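Local atomic coordinates of serine protease pet (Escherichia coli, PDB entry 4OM9), a protein that acts as a secreted autotransporter serine protease and enterotoxin of enteroaggregative strains, and probably cleaves alpha-fodrin inside host cells. Residues 7-12 and 553-558; 17-20 and 24-27; 29-34 and 39-44; 495-500 and 618-623; 560-565 and 572-577. All coordinates share one frame; numbering follows the deposited sequence.

Contact 1 (7-12 and 553-558)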
# COMPACT_ATOMS: atom_id res chain seq x y z
N LYS A 7 -22.17 -23.33 -2.55
CA LYS A 7 -21.81 -22.29 -3.50
C LYS A 7 -20.64 -21.49 -2.96
O LYS A 7 -19.59 -21.40 -3.60
CB LYS A 7 -22.99 -21.36 -3.78
CG LYS A 7 -24.05 -21.94 -4.73
CD LYS A 7 -25.01 -22.85 -3.99
CE LYS A 7 -26.14 -23.33 -4.91
NZ LYS A 7 -26.99 -22.22 -5.43
N ALA A 8 -20.83 -20.92 -1.78
CA ALA A 8 -19.87 -19.99 -1.20
C ALA A 8 -18.77 -20.73 -0.47
O ALA A 8 -18.96 -21.83 0.01
CB ALA A 8 -20.57 -19.03 -0.26
N TRP A 9 -17.60 -20.11 -0.38
CA TRP A 9 -16.56 -20.66 0.48
C TRP A 9 -16.88 -20.42 1.95
O TRP A 9 -17.49 -19.42 2.33
CB TRP A 9 -15.21 -20.04 0.15
CG TRP A 9 -14.48 -20.74 -0.91
CD1 TRP A 9 -13.43 -21.59 -0.76
CD2 TRP A 9 -14.73 -20.64 -2.31
NE1 TRP A 9 -13.01 -22.03 -1.98
CE2 TRP A 9 -13.78 -21.45 -2.96
CE3 TRP A 9 -15.66 -19.93 -3.09
CZ2 TRP A 9 -13.74 -21.59 -4.34
CZ3 TRP A 9 -15.61 -20.06 -4.46
CH2 TRP A 9 -14.66 -20.89 -5.07
N ALA A 10 -16.44 -21.36 2.78
CA ALA A 10 -16.69 -21.32 4.20
C ALA A 10 -16.14 -20.01 4.79
O ALA A 10 -16.78 -19.37 5.62
CB ALA A 10 -16.07 -22.54 4.87
N ARG A 11 -14.96 -19.62 4.31
CA ARG A 11 -14.24 -18.46 4.82
C ARG A 11 -14.99 -17.16 4.48
O ARG A 11 -14.80 -16.12 5.13
CB ARG A 11 -12.82 -18.46 4.25
CG ARG A 11 -12.03 -17.18 4.41
CD ARG A 11 -10.62 -17.37 3.91
NE ARG A 11 -10.37 -16.59 2.70
CZ ARG A 11 -9.16 -16.42 2.17
NH1 ARG A 11 -8.10 -16.96 2.75
NH2 ARG A 11 -9.01 -15.69 1.08
N ASP A 12 -15.85 -17.25 3.46
CA ASP A 12 -16.60 -16.08 3.02
C ASP A 12 -17.57 -15.54 4.07
O ASP A 12 -17.69 -14.33 4.25
CB ASP A 12 -17.35 -16.40 1.73
CG ASP A 12 -16.42 -16.58 0.54
OD1 ASP A 12 -15.30 -16.03 0.59
OD2 ASP A 12 -16.81 -17.26 -0.44
N SER A 553 -11.16 -29.86 -4.21
CA SER A 553 -11.37 -30.03 -5.65
C SER A 553 -11.54 -28.71 -6.37
O SER A 553 -10.85 -28.46 -7.36
CB SER A 553 -12.60 -30.92 -5.91
OG SER A 553 -12.41 -32.19 -5.35
N VAL A 554 -12.45 -27.88 -5.89
CA VAL A 554 -12.70 -26.58 -6.51
C VAL A 554 -11.49 -25.66 -6.35
O VAL A 554 -11.26 -24.77 -7.17
CB VAL A 554 -13.96 -25.90 -5.93
CG1 VAL A 554 -13.74 -25.45 -4.49
CG2 VAL A 554 -14.37 -24.71 -6.79
N ASN A 555 -10.71 -25.89 -5.30
CA ASN A 555 -9.50 -25.11 -5.07
C ASN A 555 -8.38 -25.57 -6.00
O ASN A 555 -7.58 -24.78 -6.46
CB ASN A 555 -9.06 -25.18 -3.60
CG ASN A 555 -9.82 -24.21 -2.69
OD1 ASN A 555 -10.36 -23.20 -3.14
ND2 ASN A 555 -9.83 -24.50 -1.39
N GLN A 556 -8.34 -26.87 -6.29
CA GLN A 556 -7.33 -27.39 -7.22
C GLN A 556 -7.59 -26.93 -8.66
O GLN A 556 -6.65 -26.67 -9.40
CB GLN A 556 -7.26 -28.92 -7.16
CG GLN A 556 -6.71 -29.51 -5.85
CD GLN A 556 -5.31 -29.02 -5.49
OE1 GLN A 556 -4.58 -28.51 -6.34
NE2 GLN A 556 -4.94 -29.19 -4.23
N LYS A 557 -8.85 -26.82 -9.05
CA LYS A 557 -9.17 -26.39 -10.41
C LYS A 557 -8.99 -24.88 -10.62
O LYS A 557 -8.62 -24.44 -11.71
CB LYS A 557 -10.59 -26.81 -10.79
CG LYS A 557 -10.85 -26.81 -12.29
CD LYS A 557 -11.62 -28.06 -12.71
CE LYS A 557 -12.14 -27.95 -14.14
NZ LYS A 557 -13.19 -26.89 -14.27
N ASN A 558 -9.27 -24.09 -9.59
CA ASN A 558 -9.10 -22.64 -9.72
C ASN A 558 -7.75 -22.18 -9.20
O ASN A 558 -7.39 -21.01 -9.36
CB ASN A 558 -10.22 -21.91 -8.98
CG ASN A 558 -11.60 -22.21 -9.55
OD1 ASN A 558 -11.90 -23.35 -9.88
ND2 ASN A 558 -12.43 -21.18 -9.69

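Contact 2 (17-20 and 24-27)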
# COMPACT_ATOMS: atom_id res chain seq x y z
N ALA A 17 -18.35 -11.27 8.47
CA ALA A 17 -18.70 -10.96 9.85
C ALA A 17 -17.56 -10.21 10.52
O ALA A 17 -17.78 -9.41 11.41
CB ALA A 17 -19.03 -12.23 10.64
N GLN A 18 -16.33 -10.45 10.06
CA GLN A 18 -15.19 -9.94 10.78
C GLN A 18 -14.55 -8.80 10.01
O GLN A 18 -13.44 -8.35 10.34
CB GLN A 18 -14.20 -11.09 11.06
CG GLN A 18 -14.91 -12.23 11.81
CD GLN A 18 -14.05 -13.46 11.95
OE1 GLN A 18 -12.82 -13.37 12.07
NE2 GLN A 18 -14.69 -14.63 11.95
N ASN A 19 -15.28 -8.31 9.00
CA ASN A 19 -14.82 -7.20 8.16
C ASN A 19 -13.40 -7.44 7.61
O ASN A 19 -12.53 -6.56 7.65
CB ASN A 19 -14.87 -5.89 8.94
CG ASN A 19 -16.29 -5.38 9.15
OD1 ASN A 19 -16.70 -5.12 10.27
ND2 ASN A 19 -17.04 -5.25 8.07
N LYS A 20 -13.20 -8.64 7.08
CA LYS A 20 -11.94 -9.06 6.48
C LYS A 20 -12.08 -9.20 4.97
O LYS A 20 -13.18 -9.29 4.44
CB LYS A 20 -11.49 -10.38 7.11
CG LYS A 20 -11.23 -10.30 8.62
CD LYS A 20 -9.87 -9.69 8.89
CE LYS A 20 -9.64 -9.47 10.37
NZ LYS A 20 -8.44 -8.62 10.58
N GLN A 24 -14.39 -4.99 3.87
CA GLN A 24 -14.03 -3.81 4.64
C GLN A 24 -15.26 -2.95 4.87
O GLN A 24 -16.13 -2.88 4.00
CB GLN A 24 -12.95 -3.01 3.92
CG GLN A 24 -11.74 -3.85 3.59
CD GLN A 24 -11.14 -4.45 4.83
OE1 GLN A 24 -10.91 -3.75 5.80
NE2 GLN A 24 -10.90 -5.76 4.80
N PRO A 25 -15.33 -2.30 6.04
CA PRO A 25 -16.46 -1.44 6.38
C PRO A 25 -16.69 -0.38 5.31
O PRO A 25 -15.74 0.31 4.94
CB PRO A 25 -16.05 -0.79 7.72
CG PRO A 25 -15.02 -1.72 8.29
CD PRO A 25 -14.29 -2.30 7.09
N GLY A 26 -17.93 -0.26 4.81
CA GLY A 26 -18.27 0.76 3.85
C GLY A 26 -18.09 0.34 2.39
O GLY A 26 -18.43 1.10 1.48
N SER A 27 -17.53 -0.85 2.16
CA SER A 27 -17.34 -1.36 0.80
C SER A 27 -18.68 -1.51 0.07
O SER A 27 -19.57 -2.22 0.54
CB SER A 27 -16.62 -2.71 0.81
OG SER A 27 -15.30 -2.58 1.29
O HOH W 1 -10.76 -4.30 8.71

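Contact 3 (29-34 and 39-44)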
# COMPACT_ATOMS: atom_id res chain seq x y z
N HIS A 29 -20.81 -2.45 -3.66
CA HIS A 29 -20.74 -3.25 -4.89
C HIS A 29 -19.87 -4.49 -4.73
O HIS A 29 -19.06 -4.80 -5.60
CB HIS A 29 -20.22 -2.41 -6.06
CG HIS A 29 -21.22 -1.43 -6.59
ND1 HIS A 29 -22.47 -1.28 -6.04
CD2 HIS A 29 -21.15 -0.56 -7.62
CE1 HIS A 29 -23.13 -0.36 -6.72
NE2 HIS A 29 -22.35 0.09 -7.68
N VAL A 30 -20.04 -5.18 -3.61
CA VAL A 30 -19.22 -6.34 -3.31
C VAL A 30 -19.81 -7.58 -3.96
O VAL A 30 -21.01 -7.84 -3.85
CB VAL A 30 -19.10 -6.55 -1.77
CG1 VAL A 30 -18.21 -7.74 -1.45
CG2 VAL A 30 -18.57 -5.29 -1.09
N LYS A 31 -18.97 -8.34 -4.65
CA LYS A 31 -19.40 -9.64 -5.13
C LYS A 31 -18.33 -10.68 -4.81
O LYS A 31 -17.15 -10.35 -4.64
CB LYS A 31 -19.70 -9.61 -6.64
CG LYS A 31 -18.49 -9.52 -7.55
CD LYS A 31 -18.87 -9.83 -9.00
CE LYS A 31 -18.71 -8.61 -9.92
NZ LYS A 31 -19.60 -7.48 -9.52
N ILE A 32 -18.75 -11.94 -4.69
CA ILE A 32 -17.84 -13.04 -4.42
C ILE A 32 -18.05 -14.14 -5.45
O ILE A 32 -19.17 -14.41 -5.87
CB ILE A 32 -18.02 -13.60 -2.97
CG1 ILE A 32 -17.30 -14.95 -2.79
CG2 ILE A 32 -19.50 -13.77 -2.60
CD1 ILE A 32 -15.76 -14.95 -3.03
N LYS A 33 -16.95 -14.75 -5.87
CA LYS A 33 -16.98 -15.93 -6.72
C LYS A 33 -17.54 -17.14 -5.97
O LYS A 33 -17.25 -17.34 -4.79
CB LYS A 33 -15.58 -16.23 -7.25
CG LYS A 33 -14.98 -15.09 -8.07
CD LYS A 33 -13.46 -15.22 -8.23
CE LYS A 33 -12.70 -14.61 -7.05
NZ LYS A 33 -12.98 -13.15 -6.91
N LEU A 34 -18.34 -17.95 -6.65
CA LEU A 34 -18.86 -19.18 -6.09
C LEU A 34 -18.25 -20.39 -6.78
O LEU A 34 -17.66 -20.25 -7.84
CB LEU A 34 -20.37 -19.22 -6.20
CG LEU A 34 -21.07 -17.95 -5.74
CD1 LEU A 34 -22.57 -18.04 -6.06
CD2 LEU A 34 -20.83 -17.71 -4.25
N ASP A 39 -19.94 -13.93 -9.34
CA ASP A 39 -21.01 -14.90 -9.43
C ASP A 39 -22.11 -14.55 -8.40
O ASP A 39 -23.29 -14.53 -8.74
CB ASP A 39 -20.46 -16.33 -9.25
CG ASP A 39 -21.00 -17.32 -10.29
OD1 ASP A 39 -22.12 -17.84 -10.10
OD2 ASP A 39 -20.29 -17.60 -11.28
N PHE A 40 -21.75 -14.24 -7.16
CA PHE A 40 -22.76 -13.71 -6.22
C PHE A 40 -22.57 -12.25 -5.84
O PHE A 40 -21.57 -11.87 -5.23
CB PHE A 40 -22.82 -14.51 -4.91
CG PHE A 40 -23.85 -13.97 -3.94
CD1 PHE A 40 -25.20 -14.27 -4.11
CD2 PHE A 40 -23.48 -13.15 -2.89
CE1 PHE A 40 -26.16 -13.78 -3.25
CE2 PHE A 40 -24.45 -12.65 -2.00
CZ PHE A 40 -25.79 -12.97 -2.19
N SER A 41 -23.57 -11.43 -6.16
CA SER A 41 -23.54 -10.03 -5.81
C SER A 41 -24.33 -9.73 -4.54
O SER A 41 -25.53 -9.98 -4.45
CB SER A 41 -24.08 -9.17 -6.96
OG SER A 41 -23.20 -9.21 -8.07
N PHE A 42 -23.64 -9.20 -3.55
CA PHE A 42 -24.27 -8.68 -2.36
C PHE A 42 -25.08 -7.44 -2.73
O PHE A 42 -24.86 -6.86 -3.80
CB PHE A 42 -23.20 -8.40 -1.30
CG PHE A 42 -22.78 -9.63 -0.55
CD1 PHE A 42 -21.85 -10.50 -1.09
CD2 PHE A 42 -23.36 -9.95 0.68
CE1 PHE A 42 -21.49 -11.64 -0.42
CE2 PHE A 42 -23.00 -11.09 1.36
CZ PHE A 42 -22.07 -11.94 0.83
N PRO A 43 -26.03 -7.03 -1.87
CA PRO A 43 -26.90 -5.90 -2.21
C PRO A 43 -26.15 -4.57 -2.33
O PRO A 43 -25.08 -4.40 -1.75
CB PRO A 43 -27.88 -5.87 -1.03
CG PRO A 43 -27.17 -6.56 0.07
CD PRO A 43 -26.39 -7.64 -0.58
N ALA A 44 -26.73 -3.64 -3.08
CA ALA A 44 -26.11 -2.34 -3.29
C ALA A 44 -26.17 -1.51 -2.03
O ALA A 44 -26.97 -0.57 -1.93
CB ALA A 44 -26.77 -1.61 -4.45
O HOH W 2 -23.18 -5.82 -5.43
O HOH W 3 -22.29 -4.73 -1.10

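Contact 4 (495-500 and 618-623)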
# COMPACT_ATOMS: atom_id res chain seq x y z
N ARG A 495 16.14 -7.08 9.32
CA ARG A 495 15.28 -6.53 8.28
C ARG A 495 14.08 -5.82 8.86
O ARG A 495 13.27 -6.43 9.54
CB ARG A 495 14.81 -7.63 7.32
CG ARG A 495 15.87 -8.08 6.33
CD ARG A 495 15.38 -9.20 5.43
NE ARG A 495 16.19 -10.40 5.60
CZ ARG A 495 17.25 -10.69 4.86
NH1 ARG A 495 17.66 -9.87 3.89
NH2 ARG A 495 17.92 -11.81 5.10
N LEU A 496 14.01 -4.52 8.59
CA LEU A 496 12.82 -3.72 8.86
C LEU A 496 11.95 -3.70 7.62
O LEU A 496 12.37 -3.22 6.55
CB LEU A 496 13.20 -2.30 9.27
CG LEU A 496 12.00 -1.36 9.40
CD1 LEU A 496 11.00 -1.90 10.41
CD2 LEU A 496 12.41 0.07 9.74
N ILE A 497 10.74 -4.25 7.76
CA ILE A 497 9.78 -4.37 6.67
C ILE A 497 8.58 -3.46 6.88
O ILE A 497 7.88 -3.57 7.88
CB ILE A 497 9.32 -5.83 6.53
CG1 ILE A 497 10.53 -6.73 6.31
CG2 ILE A 497 8.31 -5.97 5.39
CD1 ILE A 497 10.40 -8.11 6.95
N LEU A 498 8.35 -2.52 5.97
CA LEU A 498 7.22 -1.61 6.10
C LEU A 498 6.10 -2.07 5.17
O LEU A 498 6.32 -2.17 3.94
CB LEU A 498 7.63 -0.18 5.78
CG LEU A 498 8.40 0.68 6.81
CD1 LEU A 498 8.69 -0.04 8.16
CD2 LEU A 498 9.68 1.25 6.21
N ASP A 499 4.94 -2.35 5.78
CA ASP A 499 3.72 -2.92 5.17
C ASP A 499 2.63 -1.89 4.95
O ASP A 499 1.56 -2.21 4.38
CB ASP A 499 3.10 -3.99 6.09
CG ASP A 499 3.03 -5.32 5.44
OD1 ASP A 499 3.57 -5.43 4.33
OD2 ASP A 499 2.48 -6.26 6.04
N GLY A 500 2.83 -0.71 5.52
CA GLY A 500 1.84 0.34 5.49
C GLY A 500 2.32 1.52 4.67
O GLY A 500 3.34 1.44 3.99
N THR A 618 11.02 -11.35 -3.20
CA THR A 618 10.75 -11.85 -1.87
C THR A 618 9.81 -10.91 -1.13
O THR A 618 10.09 -9.73 -0.95
CB THR A 618 12.03 -12.03 -1.07
OG1 THR A 618 12.97 -12.78 -1.85
CG2 THR A 618 11.75 -12.77 0.23
N ALA A 619 8.67 -11.46 -0.72
CA ALA A 619 7.71 -10.69 0.05
C ALA A 619 7.49 -11.35 1.40
O ALA A 619 7.74 -12.55 1.56
CB ALA A 619 6.40 -10.54 -0.72
N TYR A 620 7.04 -10.56 2.37
CA TYR A 620 6.88 -11.04 3.73
C TYR A 620 5.43 -10.96 4.19
O TYR A 620 4.72 -10.01 3.88
CB TYR A 620 7.77 -10.25 4.69
CG TYR A 620 9.25 -10.32 4.30
CD1 TYR A 620 9.74 -9.58 3.24
CD2 TYR A 620 10.13 -11.15 4.99
CE1 TYR A 620 11.06 -9.65 2.87
CE2 TYR A 620 11.46 -11.22 4.63
CZ TYR A 620 11.92 -10.46 3.57
OH TYR A 620 13.22 -10.51 3.17
N ILE A 621 4.99 -11.97 4.91
CA ILE A 621 3.67 -11.90 5.54
C ILE A 621 3.79 -12.26 7.01
O ILE A 621 4.76 -12.92 7.43
CB ILE A 621 2.64 -12.82 4.86
CG1 ILE A 621 3.02 -14.29 5.02
CG2 ILE A 621 2.50 -12.47 3.39
CD1 ILE A 621 1.97 -15.28 4.48
N ASP A 622 2.77 -11.84 7.76
CA ASP A 622 2.70 -11.98 9.20
C ASP A 622 1.53 -12.91 9.50
O ASP A 622 0.39 -12.57 9.23
CB ASP A 622 2.54 -10.59 9.85
CG ASP A 622 2.30 -10.62 11.38
OD1 ASP A 622 2.46 -11.68 12.03
OD2 ASP A 622 1.97 -9.54 11.92
N LEU A 623 1.82 -14.08 10.05
CA LEU A 623 0.77 -15.02 10.40
C LEU A 623 -0.20 -14.50 11.50
O LEU A 623 -1.25 -15.11 11.73
CB LEU A 623 1.38 -16.34 10.84
CG LEU A 623 2.09 -17.08 9.70
CD1 LEU A 623 2.66 -18.41 10.18
CD2 LEU A 623 1.13 -17.29 8.51
O HOH W 4 2.14 -8.51 4.18

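Contact 5 (560-565 and 572-577)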
# COMPACT_ATOMS: atom_id res chain seq x y z
N THR A 560 -6.92 -22.00 -5.92
CA THR A 560 -7.20 -21.14 -4.78
C THR A 560 -7.20 -21.90 -3.44
O THR A 560 -8.11 -21.72 -2.64
CB THR A 560 -8.57 -20.42 -4.92
OG1 THR A 560 -9.62 -21.38 -4.97
CG2 THR A 560 -8.60 -19.55 -6.16
N THR A 561 -6.17 -22.70 -3.19
CA THR A 561 -6.06 -23.40 -1.91
C THR A 561 -5.87 -22.44 -0.72
O THR A 561 -6.12 -22.80 0.44
CB THR A 561 -4.89 -24.41 -1.93
OG1 THR A 561 -3.66 -23.73 -2.17
CG2 THR A 561 -5.11 -25.45 -3.03
N TYR A 562 -5.44 -21.21 -1.00
CA TYR A 562 -5.24 -20.22 0.04
C TYR A 562 -6.54 -19.83 0.80
O TYR A 562 -6.48 -19.24 1.88
CB TYR A 562 -4.59 -18.97 -0.55
CG TYR A 562 -5.32 -18.36 -1.74
CD1 TYR A 562 -6.40 -17.52 -1.55
CD2 TYR A 562 -4.90 -18.61 -3.05
CE1 TYR A 562 -7.06 -16.96 -2.63
CE2 TYR A 562 -5.54 -18.05 -4.12
CZ TYR A 562 -6.63 -17.22 -3.91
OH TYR A 562 -7.29 -16.65 -4.99
N LYS A 563 -7.69 -20.20 0.23
CA LYS A 563 -9.00 -19.85 0.78
C LYS A 563 -9.41 -20.75 1.92
O LYS A 563 -10.28 -20.40 2.70
CB LYS A 563 -10.08 -19.91 -0.30
CG LYS A 563 -10.06 -18.80 -1.34
CD LYS A 563 -11.18 -19.00 -2.36
CE LYS A 563 -11.45 -17.75 -3.18
NZ LYS A 563 -12.66 -17.89 -4.05
N SER A 564 -8.79 -21.92 2.01
CA SER A 564 -9.26 -22.92 2.97
C SER A 564 -8.11 -23.49 3.79
O SER A 564 -8.25 -24.54 4.43
CB SER A 564 -9.99 -24.04 2.22
OG SER A 564 -10.91 -23.53 1.27
N ASN A 565 -6.97 -22.81 3.79
CA ASN A 565 -5.80 -23.34 4.47
C ASN A 565 -5.64 -22.82 5.90
O ASN A 565 -4.58 -22.98 6.50
CB ASN A 565 -4.53 -23.03 3.66
CG ASN A 565 -4.22 -21.53 3.57
OD1 ASN A 565 -4.91 -20.69 4.16
ND2 ASN A 565 -3.17 -21.20 2.82
N SER A 572 0.82 -16.53 -2.03
CA SER A 572 0.33 -16.76 -3.37
C SER A 572 -1.09 -16.21 -3.60
O SER A 572 -1.66 -16.43 -4.66
CB SER A 572 0.35 -18.25 -3.67
OG SER A 572 -0.66 -18.90 -2.92
N GLN A 573 -1.68 -15.52 -2.62
CA GLN A 573 -3.02 -14.96 -2.83
C GLN A 573 -2.90 -13.76 -3.77
O GLN A 573 -1.84 -13.13 -3.85
CB GLN A 573 -3.69 -14.56 -1.50
CG GLN A 573 -3.24 -13.18 -0.96
CD GLN A 573 -3.73 -12.92 0.46
OE1 GLN A 573 -3.82 -13.84 1.28
NE2 GLN A 573 -4.05 -11.67 0.75
N PRO A 574 -3.98 -13.41 -4.48
CA PRO A 574 -3.84 -12.30 -5.42
C PRO A 574 -4.19 -10.96 -4.81
O PRO A 574 -3.90 -9.92 -5.39
CB PRO A 574 -4.85 -12.66 -6.52
CG PRO A 574 -5.97 -13.33 -5.72
CD PRO A 574 -5.26 -14.14 -4.66
N ASP A 575 -4.80 -10.98 -3.63
CA ASP A 575 -5.33 -9.76 -3.06
C ASP A 575 -4.32 -9.07 -2.15
O ASP A 575 -4.09 -9.49 -1.01
CB ASP A 575 -6.64 -10.04 -2.31
CG ASP A 575 -6.60 -11.33 -1.50
OD1 ASP A 575 -6.15 -12.36 -2.05
OD2 ASP A 575 -7.03 -11.33 -0.33
N TRP A 576 -3.74 -8.00 -2.68
CA TRP A 576 -2.71 -7.22 -2.01
C TRP A 576 -3.04 -5.75 -2.03
O TRP A 576 -3.44 -5.20 -3.09
CB TRP A 576 -1.32 -7.43 -2.67
CG TRP A 576 -0.73 -8.77 -2.39
CD1 TRP A 576 -1.14 -9.96 -2.90
CD2 TRP A 576 0.38 -9.05 -1.54
NE1 TRP A 576 -0.36 -10.97 -2.41
CE2 TRP A 576 0.58 -10.44 -1.57
CE3 TRP A 576 1.21 -8.25 -0.73
CZ2 TRP A 576 1.59 -11.06 -0.84
CZ3 TRP A 576 2.20 -8.87 -0.00
CH2 TRP A 576 2.38 -10.26 -0.06
N GLU A 577 -2.82 -5.10 -0.89
CA GLU A 577 -2.94 -3.66 -0.79
C GLU A 577 -1.65 -2.96 -1.21
O GLU A 577 -0.57 -3.25 -0.69
CB GLU A 577 -3.34 -3.27 0.64
CG GLU A 577 -4.83 -3.44 0.91
CD GLU A 577 -5.12 -4.15 2.21
OE1 GLU A 577 -4.29 -4.03 3.14
OE2 GLU A 577 -6.16 -4.83 2.30
O HOH W 5 -5.60 -16.22 1.62

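Contact 1 (7-12 and 553-558)
Trp9 reaches across to the helix 552-558 with its indole, meeting Asn555 through a hydrogen bond and Val554 through apolar contact. In the polar part, NE1 of Trp9 donates to OD1 of Asn555 over 3.1 Å. The bond is moderately bent, 150° at the hydrogen, and the oxygen sits at the indole edge, slightly out of the ring plane. The amide meets that edge nearly coplanar with the indole, 22° between the planes. The same OD1 is also bonded to Thr560 OG1, and ND2 is tied to Ser564 OG, so both ends of the amide are held and its rotation is fixed. Asparagine suits this place because it offers an acceptor and a donor on one short stem.

The apolar part lies at the six-membered ring. CG1 of Val554 comes 3.9 Å from Trp9 CZ2, and CG2 flanks the same corner of the ring at a similar distance, so a branched side chain fills it with two methyls.

Within 7-12, Asp12 OD2 accepts the backbone N-H of Trp9, its N 3.0 Å away and above the carboxylate plane, just ahead of helix 10-17. Tryptophan, large and with one N-H to satisfy, thus joins the N-terminal protease region to a helical excursion that interrupts the strands of the parallel beta-helix, a domain interface built around a buried indole.

Contact 2 (17-20 and 24-27)
Asn19 and Pro25 touch where the chain leaves helix 10-17 and, a few residues on, folds into a type II beta turn running from Gln24 to Ser27. Their van der Waals contact is modest: CG of Pro25 lies 4.0 Å from CG of Asn19, and the pyrrolidine lies obliquely across the asparagine stem. Asn19 has left-handed helical backbone angles (51°, 47°), which asparagine tolerates better than most residues.

The polar ends are engaged mainly outside this pair. Asn19 ND2 binds the carbonyls of Pro48 and Phe23 while OD1 takes the N-H of Phe50, so the amide pins the connection to the chain around residues 47-50. Gln24 doubles back at its second torsion (chi2 -58°), which brings its amide toward the backbone of residues 19-20; NE2 is hydrogen-bonded to Gly21 O. A water lies within bonding range of Asn19 O, at 3.1 Å, and of Gln24 OE1, at 3.0 Å, although it has more acceptors around it than protons to give.

The turn itself has the residues expected of it. Proline at its second position has a ring that holds phi near the value required, and Gly26 at the third has a positive phi at which a CB would press on the carbonyl O of Pro25. Ser27 closes it twice: its N, at 3.1 Å, and its OG, at 2.9 Å, both approach Gln24 O from the same face of the carbonyl plane.

Contact 3 (29-34 and 39-44)
Ile32 and Phe40 form the hydrogen-bonded pair of a small antiparallel beta hairpin, strands 31-32 and 40-41. Ile32 N donates to Phe40 O and Phe40 N to Ile32 O, each over 2.9 Å and nearly straight. A third backbone bond, Phe42 N to Val30 O, carries the pairing two residues further. Lys31 and Ser41 between them make a non-hydrogen-bonded pair, where CA of Lys31 comes 3.1 Å from Phe40 O in a CA-H...O contact.

Apolar groups fill the first shell on the face of Ile32 and Phe40. CG1 of Ile32 stands anti to the backbone N (chi1 167°), which sets CG2 between N and the carbonyl carbon; from there CG2 meets the edge of Phe42 at CE1, 3.6 Å away, and also the edge of Phe40. Near the hairpin's end, Leu34 CD1 rests 3.7 Å from Phe40 CB. Lys31 and Ser41, on the other face, are exposed, as suits polar side chains.

Further out, Phe40 CE2 stands over the centre of the Phe42 ring. Phe42 makes edge-to-face contacts with Phe23 and Phe199 and packs on Leu16 of helix 10-17 and Phe148 of strand 143-151, while Phe40 packs on Leu175 of strand 172-185. The aromatic face of the hairpin thus lies against other parts of the same protease region.

Beyond the last direct bond, water takes over. One molecule donates to Phe42 O at 2.6 Å and only weakly to Val30 O; another donates to Pro43 O at 2.9 Å while accepting weakly from Val30 N.

Contact 4 (495-500 and 618-623)
Ile497 sets its delta methyl on one face of the Tyr620 ring, and this is the tight part of the contact. CD1 lies 3.8 Å from the centroid of the Tyr620 ring and 20° off its normal, a CH-pi contact displaced toward the rim, with CG and CD2 of the ring as its closest atoms at 3.6 Å. With CG1 anti to the carbonyl carbon (chi1 -57°), the longer branch of the isoleucine carries CD1 out to the ring, and the two side chains cross at about a right angle, methyl end against flat ring. A branched aliphatic chain above a broad aromatic surface bridges strands whose backbones stay well apart: the CA atoms of Ile497 and Tyr620 are 7.8 Å from each other.

Towards the phenol end the packing becomes less regular. Arg495 CD approaches Tyr620 OH obliquely at 3.4 Å, with the guanidinium only 27° from the ring plane and the residue partly exposed.

On the side of Asp499 the contact is made through water instead. One molecule donates to Asp499 OD2 at 2.9 Å and to Tyr620 O at 3.0 Å. Gln517 adds a second link, its OE1 bonded to Tyr620 N and its NE2 to Asp499 OD1.

The antiparallel pair of strands 618-622 and 640-644 thus covers a side of the parallel beta-helix. Two buried carboxylates lie near each other, Asp499 and Asp622; His519 is hydrogen-bonded to Asp499, while His474 bonds Asp622 and, weakly, Asp499. Such a histidine between two acids would probably favour its protonated form and ease their mutual repulsion.

Contact 5 (560-565 and 572-577)
Tyr562, in a short 3-10 turn, faces the extended chain at Gln573, with 6.4 Å between their CA atoms and no direct hydrogen bond across. The Tyr562 ring lies over the Gln573 backbone: CA of Gln573 is 4.1 Å from the centroid of the ring and just 9° off its normal, a well-centred CH-pi contact. Tyr562 reaches this place with a chi1 of 54°, which puts CG between the backbone N and carbonyl carbon. Thr560 C covers the opposite face. Pro574 packs at the phenol end, its CD 3.5 Å from Tyr562 CZ, and its slim ring fits across the end of the tyrosine.

Gln573 works as a local brace. Its NE2 donates to Asp575 O over 2.8 Å, in the carbonyl plane and almost straight at 168°, and is bonded to Thr521 O as well; OE1 accepts from Asp570 N. The long side chain therefore ties three backbone positions together, Asp575 O, Thr521 O and Asp570 N. Trp576 NE1 closes a further bond to Gln573 O, at 3.0 Å.

Tyr562 also touches Arg11 of helix 10-17. The contact belongs to the return path by which a helical excursion rejoins the parallel beta-helix at strand 576-583.

How the contacts relate
Contacts 2 and 3 follow one another in the N-terminal protease region, their centres 14 Å apart, and both lie in sequence between the two segments of contact 1. Contact 1 joins that region to helix 552-558, and contact 5 comes next along the chain, their centres 11 Å apart. The segments of contact 4 straddle contact 5 and alternate with those of contact 1. Contact 3 also meets contact 1, where Trp9 packs on Lys33 and Leu34. Contact 4 lies deeper in the stalk, 30 Å from contact 3 between centres, but reaches contact 5 through Ala619 and Ile621 on Trp576. A continuous chain of contacts thus runs from the hairpin 31-41 to the beta-helix, binding the protease region to its stalk.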